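Local structure of extracellular fatty acid-binding protein (Gallus gallus, 3SAO) at residues R118-S121 with P122-A126. The protein tightly binds bacterial ferric siderophores as a siderocalin-like lipocalin and also binds lysophosphatidic acid and long-chain fatty acids. Sequence-based numbering, arbitrary orientation.
Sequences REVS and PTAMA
Ser121 OG accepts a hydrogen bond from Ala124 N at 3.0 Å, with an N-H...O angle of 163°. This is an N-cap: Ser121 sits just ahead of helix 122-133, the helix that packs against the outside of the lipocalin barrel. Its chi1 of 77° places OG between its own backbone N and carbonyl carbon, and from there OG turns forward to the first turn. The hydroxyl also lies against the methyl of Ala124, with OG to CB at 3.2 Å. Ser121 O opens the helical bonding pattern by accepting from Met125 N at 3.0 Å. Serine thus grips the first turn twice, once by side chain and once by backbone.

The tight side faces the barrel. The two methyls of Val120 pack on Ala124 and Met125. CG2 reaches Ala124 CB at 4.0 Å, while CG1 touches Met125 CE at 3.8 Å. The Met125 chain bends at chi2 and chi3, which brings its end methyl back to the valine, and the two side chains cross at about a right angle. Both also rest on Leu113 of strand 106-115, and on strand 10-18, Val15 touches Val120 and Ala16 touches Met125.

The solvent side is looser: Pro122 and Thr123 are both exposed, and the side chain of Thr123 comes no nearer to Ser121 than CB, 3.8 Å from OG.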
ATOM      1  N   ARG A 118      -7.732  -9.414  -5.686  1.00 51.10           N
ATOM      2  CA  ARG A 118      -6.343  -9.890  -5.711  1.00 51.53           C
ATOM      3  C   ARG A 118      -5.860 -10.118  -7.131  1.00 54.65           C
ATOM      4  O   ARG A 118      -4.672 -10.234  -7.369  1.00 57.76           O
ATOM      5  CB  ARG A 118      -6.195 -11.163  -4.857  1.00 56.22           C
ATOM      6  CG  ARG A 118      -6.807 -12.416  -5.429  1.00 60.74           C
ATOM      7  CD  ARG A 118      -6.704 -13.522  -4.387  1.00 67.83           C
ATOM      8  NE  ARG A 118      -6.828 -14.882  -4.918  1.00 69.77           N
ATOM      9  CZ  ARG A 118      -6.494 -15.967  -4.221  1.00 69.49           C
ATOM     10  NH1 ARG A 118      -6.021 -15.839  -2.985  1.00 66.14           N
ATOM     11  NH2 ARG A 118      -6.624 -17.175  -4.751  1.00 74.16           N
ATOM     12  N   GLU A 119      -6.793 -10.192  -8.072  1.00 55.48           N
ATOM     13  CA  GLU A 119      -6.489 -10.227  -9.493  1.00 55.44           C
ATOM     14  C   GLU A 119      -6.577  -8.816 -10.062  1.00 54.92           C
ATOM     15  O   GLU A 119      -7.667  -8.286 -10.301  1.00 55.57           O
ATOM     16  CB  GLU A 119      -7.470 -11.158 -10.207  1.00 56.46           C
ATOM     17  CG  GLU A 119      -7.481 -12.567  -9.663  1.00 64.22           C
ATOM     18  N   VAL A 120      -5.430  -8.180 -10.240  1.00 53.92           N
ATOM     19  CA  VAL A 120      -5.426  -6.779 -10.618  1.00 54.83           C
ATOM     20  C   VAL A 120      -5.872  -6.624 -12.068  1.00 56.00           C
ATOM     21  O   VAL A 120      -5.535  -7.431 -12.926  1.00 55.30           O
ATOM     22  CB  VAL A 120      -4.031  -6.124 -10.392  1.00 56.01           C
ATOM     23  CG1 VAL A 120      -2.946  -6.884 -11.149  1.00 60.63           C
ATOM     24  CG2 VAL A 120      -4.068  -4.680 -10.813  1.00 55.92           C
ATOM     25  N   SER A 121      -6.683  -5.609 -12.329  1.00 55.44           N
ATOM     26  CA  SER A 121      -7.134  -5.347 -13.675  1.00 55.76           C
ATOM     27  C   SER A 121      -5.982  -4.812 -14.529  1.00 53.78           C
ATOM     28  O   SER A 121      -5.169  -4.018 -14.048  1.00 50.81           O
ATOM     29  CB  SER A 121      -8.261  -4.320 -13.644  1.00 56.92           C
ATOM     30  OG  SER A 121      -7.723  -3.026 -13.447  1.00 59.75           O
ATOM     31  N   PRO A 122      -5.921  -5.222 -15.806  1.00 56.71           N
ATOM     32  CA  PRO A 122      -4.963  -4.670 -16.753  1.00 56.70           C
ATOM     33  C   PRO A 122      -4.918  -3.149 -16.725  1.00 55.35           C
ATOM     34  O   PRO A 122      -3.834  -2.558 -16.815  1.00 53.71           O
ATOM     35  CB  PRO A 122      -5.496  -5.164 -18.097  1.00 59.71           C
ATOM     36  CG  PRO A 122      -6.149  -6.464 -17.760  1.00 62.26           C
ATOM     37  CD  PRO A 122      -6.729  -6.297 -16.412  1.00 59.64           C
ATOM     38  N   THR A 123      -6.094  -2.539 -16.571  1.00 56.84           N
ATOM     39  CA  THR A 123      -6.255  -1.090 -16.631  1.00 57.67           C
ATOM     40  C   THR A 123      -5.486  -0.418 -15.495  1.00 54.88           C
ATOM     41  O   THR A 123      -4.673   0.497 -15.710  1.00 50.67           O
ATOM     42  CB  THR A 123      -7.743  -0.712 -16.522  1.00 60.84           C
ATOM     43  OG1 THR A 123      -8.457  -1.226 -17.662  1.00 67.93           O
ATOM     44  CG2 THR A 123      -7.922   0.806 -16.460  1.00 63.51           C
ATOM     45  N   ALA A 124      -5.762  -0.888 -14.289  1.00 51.37           N
ATOM     46  CA  ALA A 124      -5.083  -0.427 -13.091  1.00 52.33           C
ATOM     47  C   ALA A 124      -3.576  -0.634 -13.181  1.00 48.73           C
ATOM     48  O   ALA A 124      -2.809   0.260 -12.805  1.00 48.70           O
ATOM     49  CB  ALA A 124      -5.625  -1.155 -11.876  1.00 48.35           C
ATOM     50  N   MET A 125      -3.144  -1.813 -13.633  1.00 47.21           N
ATOM     51  CA  MET A 125      -1.706  -2.081 -13.714  1.00 49.08           C
ATOM     52  C   MET A 125      -1.046  -1.105 -14.701  1.00 49.80           C
ATOM     53  O   MET A 125       0.070  -0.608 -14.462  1.00 50.21           O
ATOM     54  CB  MET A 125      -1.390  -3.527 -14.128  1.00 50.51           C
ATOM     55  CG  MET A 125       0.111  -3.843 -14.212  1.00 54.59           C
ATOM     56  SD  MET A 125       1.046  -3.635 -12.645  1.00 57.40           S
ATOM     57  CE  MET A 125       0.294  -4.899 -11.687  1.00 47.35           C
ATOM     58  N   ALA A 126      -1.716  -0.871 -15.826  1.00 50.97           N
ATOM     59  CA  ALA A 126      -1.210   0.048 -16.847  1.00 51.85           C
ATOM     60  C   ALA A 126      -1.012   1.477 -16.320  1.00 49.85           C
ATOM     61  O   ALA A 126       0.031   2.104 -16.608  1.00 50.34           O
ATOM     62  CB  ALA A 126      -2.115   0.038 -18.070  1.00 53.79           C
TER